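Local coordinates for high potential iron-sulfur protein (Rhodothermus marinus, PDB 3H31), which carries electrons in the aerobic respiratory chain of this bacterium by means of a buried [4Fe-4S] cluster, at the iron/sulfur cluster site. Residues are numbered along the deposited sequence; one frame, centred on the assembly and turned at random.

The iron/sulfur cluster site. Residues 24, 35, 38, 40-41, 53, 56, 65-66, 69. With SF4 (iron/sulfur cluster), chain B.
Cys38 SG is gripped twice, by an iron of the cluster and by a backbone amide: it binds SF4 FE4 at 2.3 Å and accepts a hydrogen bond from Leu40 N at 3.4 Å, nearly straight at 172°. Cys53 SG repeats the pattern, bound to FE1 and met by Ile56 N at 3.4 Å. The amide N-H groups directed at Cys38 SG and Cys53 SG would be expected to stabilise negative charge on these sulfurs. Both belong to the four-cysteine cradle of a high-potential iron-sulfur protein, here the C-terminal, cluster-bearing part of a longer, probably membrane-anchored protein, in which each thiolate completes a near-tetrahedral iron of the cubane; Cys35 holds FE2 and Cys66 holds FE3. The sulfurs arrive by different torsions. In Cys38 and Cys53 SG stands anti to the backbone N, whereas in Cys35, on the short 3-10 helix 35-37, it is anti to the carbonyl carbon (chi1 -62°). Cys66 SG is wedged between the backbone N and the carbonyl carbon (chi1 83°).

The protein hides the cluster's entire surface, 298 Å², and carbon packs against the sulfides between these anchors. Ile56 reaches in tip first, its CD1 lying 3.6 Å from SF4 S4, and the CD1 flank of the Tyr24 ring approaches the same sulfide. Tyr41 turns its CB toward SF4 S3, 3.7 Å away, with the CD1 edge of its ring following and the hydroxyl end pointing away. Trp69 presents an edge, not a face: SF4 S1 lies in the indole plane, 3.7 Å from Trp69 CD1, while the benzo end points away. Leu40 lays CB and CD1 alongside S2, so the residue whose amide binds Cys38 also packs on the cluster.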
ATOM      1  N   TYR A  24      -1.160  -6.100  -4.398  1.00  5.21           N
ATOM      2  CA  TYR A  24      -0.472  -5.259  -3.421  1.00  5.24           C
ATOM      3  C   TYR A  24       0.834  -5.967  -2.983  1.00  4.84           C
ATOM      4  O   TYR A  24       0.793  -7.141  -2.615  1.00  5.83           O
ATOM      5  CB  TYR A  24      -1.405  -4.914  -2.179  1.00  6.09           C
ATOM      6  CG  TYR A  24      -0.462  -4.203  -1.191  1.00  5.79           C
ATOM      7  CD1 TYR A  24      -0.106  -2.871  -1.406  1.00  5.58           C
ATOM      8  CD2 TYR A  24       0.144  -4.890  -0.134  1.00  5.95           C
ATOM      9  CE1 TYR A  24       0.795  -2.235  -0.568  1.00  5.90           C
ATOM     10  CE2 TYR A  24       1.085  -4.272   0.636  1.00  5.93           C
ATOM     11  CZ  TYR A  24       1.402  -2.966   0.468  1.00  5.39           C
ATOM     12  OH  TYR A  24       2.353  -2.361   1.209  1.00  6.10           O
ATOM     13  N   CYS A  35       3.742   3.453  -3.626  1.00  5.01           N
ATOM     14  CA  CYS A  35       2.608   4.115  -2.971  1.00  4.98           C
ATOM     15  C   CYS A  35       2.947   5.537  -2.630  1.00  5.07           C
ATOM     16  O   CYS A  35       2.083   6.430  -2.750  1.00  5.87           O
ATOM     17  CB  CYS A  35       2.223   3.315  -1.714  1.00  4.97           C
ATOM     18  SG  CYS A  35       1.671   1.633  -2.087  1.00  5.14           S
ATOM     19  N   CYS A  38       1.902   7.798  -5.397  1.00  5.66           N
ATOM     20  CA  CYS A  38       0.552   7.500  -5.854  1.00  5.71           C
ATOM     21  C   CYS A  38      -0.465   8.496  -5.237  1.00  6.31           C
ATOM     22  O   CYS A  38      -0.387   8.836  -4.067  1.00  6.69           O
ATOM     23  CB  CYS A  38       0.143   6.089  -5.411  1.00  5.73           C
ATOM     24  SG  CYS A  38      -1.542   5.618  -5.896  1.00  5.83           S
ATOM     25  N   LEU A  40      -3.396   7.969  -4.282  1.00  5.65           N
ATOM     26  CA  LEU A  40      -4.337   7.415  -3.328  1.00  6.04           C
ATOM     27  C   LEU A  40      -3.702   7.066  -1.991  1.00  5.77           C
ATOM     28  O   LEU A  40      -4.400   6.629  -1.054  1.00  5.96           O
ATOM     29  CB  LEU A  40      -5.036   6.190  -3.939  1.00  6.50           C
ATOM     30  CG  LEU A  40      -5.819   6.548  -5.219  1.00  7.19           C
ATOM     31  CD1 LEU A  40      -6.498   5.332  -5.798  1.00 10.09           C
ATOM     32  CD2 LEU A  40      -6.852   7.611  -5.003  1.00 11.73           C
ATOM     33  N   TYR A  41      -2.395   7.353  -1.827  1.00  5.51           N
ATOM     34  CA  TYR A  41      -1.691   7.016  -0.603  1.00  5.90           C
ATOM     35  C   TYR A  41      -1.967   8.034   0.498  1.00  5.86           C
ATOM     36  O   TYR A  41      -2.064   9.253   0.237  1.00  7.28           O
ATOM     37  CB  TYR A  41      -0.188   6.950  -0.883  1.00  5.89           C
ATOM     38  CG  TYR A  41       0.638   6.494   0.283  1.00  5.10           C
ATOM     39  CD1 TYR A  41       0.412   5.225   0.829  1.00  4.94           C
ATOM     40  CD2 TYR A  41       1.652   7.269   0.829  1.00  5.64           C
ATOM     41  CE1 TYR A  41       1.161   4.784   1.904  1.00  5.69           C
ATOM     42  CE2 TYR A  41       2.410   6.833   1.929  1.00  5.25           C
ATOM     43  CZ  TYR A  41       2.161   5.582   2.445  1.00  5.57           C
ATOM     44  OH  TYR A  41       2.843   5.086   3.548  1.00  6.41           O
ATOM     45  N   CYS A  53      -4.282   3.623   2.319  1.00  5.69           N
ATOM     46  CA  CYS A  53      -4.668   3.832   0.941  1.00  5.55           C
ATOM     47  C   CYS A  53      -6.164   4.078   0.881  1.00  6.07           C
ATOM     48  O   CYS A  53      -6.939   3.473   1.637  1.00  7.08           O
ATOM     49  CB  CYS A  53      -4.292   2.592   0.111  1.00  5.64           C
ATOM     50  SG  CYS A  53      -4.840   2.643  -1.608  1.00  5.85           S
ATOM     51  N   ILE A  56      -7.407   0.452  -1.223  1.00  6.77           N
ATOM     52  CA  ILE A  56      -7.462  -0.844  -0.544  0.56  6.55           C
ATOM     53  C   ILE A  56      -7.126  -0.638   0.922  1.00  6.41           C
ATOM     54  O   ILE A  56      -6.506   0.325   1.378  1.00  7.32           O
ATOM     55  CB  ILE A  56      -6.476  -1.815  -1.187  0.56  6.68           C
ATOM     56  CG1 ILE A  56      -5.057  -1.323  -1.047  0.56  5.64           C
ATOM     57  CG2 ILE A  56      -6.835  -2.019  -2.639  0.56  9.91           C
ATOM     58  CD1 ILE A  56      -4.004  -2.281  -1.596  0.56  5.99           C
ATOM     59  N   TYR A  65       3.316  -1.084  -3.805  1.00  4.55           N
ATOM     60  CA  TYR A  65       2.688  -0.873  -5.097  1.00  4.98           C
ATOM     61  C   TYR A  65       1.461  -1.755  -5.188  1.00  4.92           C
ATOM     62  O   TYR A  65       1.411  -2.850  -4.610  1.00  5.42           O
ATOM     63  CB  TYR A  65       3.687  -1.263  -6.214  1.00  5.57           C
ATOM     64  CG  TYR A  65       3.121  -1.273  -7.613  1.00  5.42           C
ATOM     65  CD1 TYR A  65       3.044  -0.121  -8.347  1.00  6.45           C
ATOM     66  CD2 TYR A  65       2.703  -2.461  -8.195  1.00  6.10           C
ATOM     67  CE1 TYR A  65       2.545  -0.088  -9.667  1.00  6.27           C
ATOM     68  CE2 TYR A  65       2.198  -2.496  -9.473  1.00  7.43           C
ATOM     69  CZ  TYR A  65       2.127  -1.274 -10.197  1.00  6.82           C
ATOM     70  OH  TYR A  65       1.577  -1.335 -11.504  1.00  8.85           O
ATOM     71  N   CYS A  66       0.496  -1.306  -5.989  1.00  4.91           N
ATOM     72  CA  CYS A  66      -0.560  -2.167  -6.514  1.00  4.97           C
ATOM     73  C   CYS A  66      -0.813  -1.709  -7.962  1.00  4.51           C
ATOM     74  O   CYS A  66      -0.406  -0.612  -8.359  1.00  5.26           O
ATOM     75  CB  CYS A  66      -1.858  -2.200  -5.703  1.00  5.06           C
ATOM     76  SG  CYS A  66      -2.994  -0.829  -6.054  1.00  5.39           S
ATOM     77  N   TRP A  69      -2.078   1.883  -9.101  1.00  5.76           N
ATOM     78  CA  TRP A  69      -1.223   3.070  -8.899  1.00  5.83           C
ATOM     79  C   TRP A  69      -1.671   4.211  -9.820  1.00  6.68           C
ATOM     80  O   TRP A  69      -1.798   4.020 -11.022  1.00  8.18           O
ATOM     81  CB  TRP A  69       0.225   2.668  -9.166  1.00  5.51           C
ATOM     82  CG  TRP A  69       1.204   3.744  -8.975  1.00  5.66           C
ATOM     83  CD1 TRP A  69       1.841   4.093  -7.845  1.00  5.49           C
ATOM     84  CD2 TRP A  69       1.717   4.651  -9.969  1.00  7.50           C
ATOM     85  NE1 TRP A  69       2.669   5.141  -8.023  1.00  6.60           N
ATOM     86  CE2 TRP A  69       2.654   5.517  -9.349  1.00  7.16           C
ATOM     87  CE3 TRP A  69       1.477   4.796 -11.344  1.00  9.18           C
ATOM     88  CZ2 TRP A  69       3.312   6.484 -10.051  1.00 10.89           C
ATOM     89  CZ3 TRP A  69       2.164   5.809 -12.075  1.00 12.14           C
ATOM     90  CH2 TRP A  69       3.073   6.625 -11.365  1.00 13.20           C
TER
HETATM   91 FE1  SF4 B  75      -2.961   2.348  -2.825  1.00  5.25          FE
HETATM   92 FE2  SF4 B  75      -0.289   1.921  -3.175  1.00  4.99          FE
HETATM   93 FE3  SF4 B  75      -2.099   0.939  -4.947  1.00  5.11          FE
HETATM   94 FE4  SF4 B  75      -1.712   3.620  -4.833  1.00  5.29          FE
HETATM   95  S1  SF4 B  75      -0.169   2.014  -5.489  1.00  5.28           S
HETATM   96  S2  SF4 B  75      -3.680   2.599  -5.012  1.00  5.64           S
HETATM   97  S3  SF4 B  75      -1.339   3.881  -2.556  1.00  5.41           S
HETATM   98  S4  SF4 B  75      -1.813   0.349  -2.723  1.00  5.34           S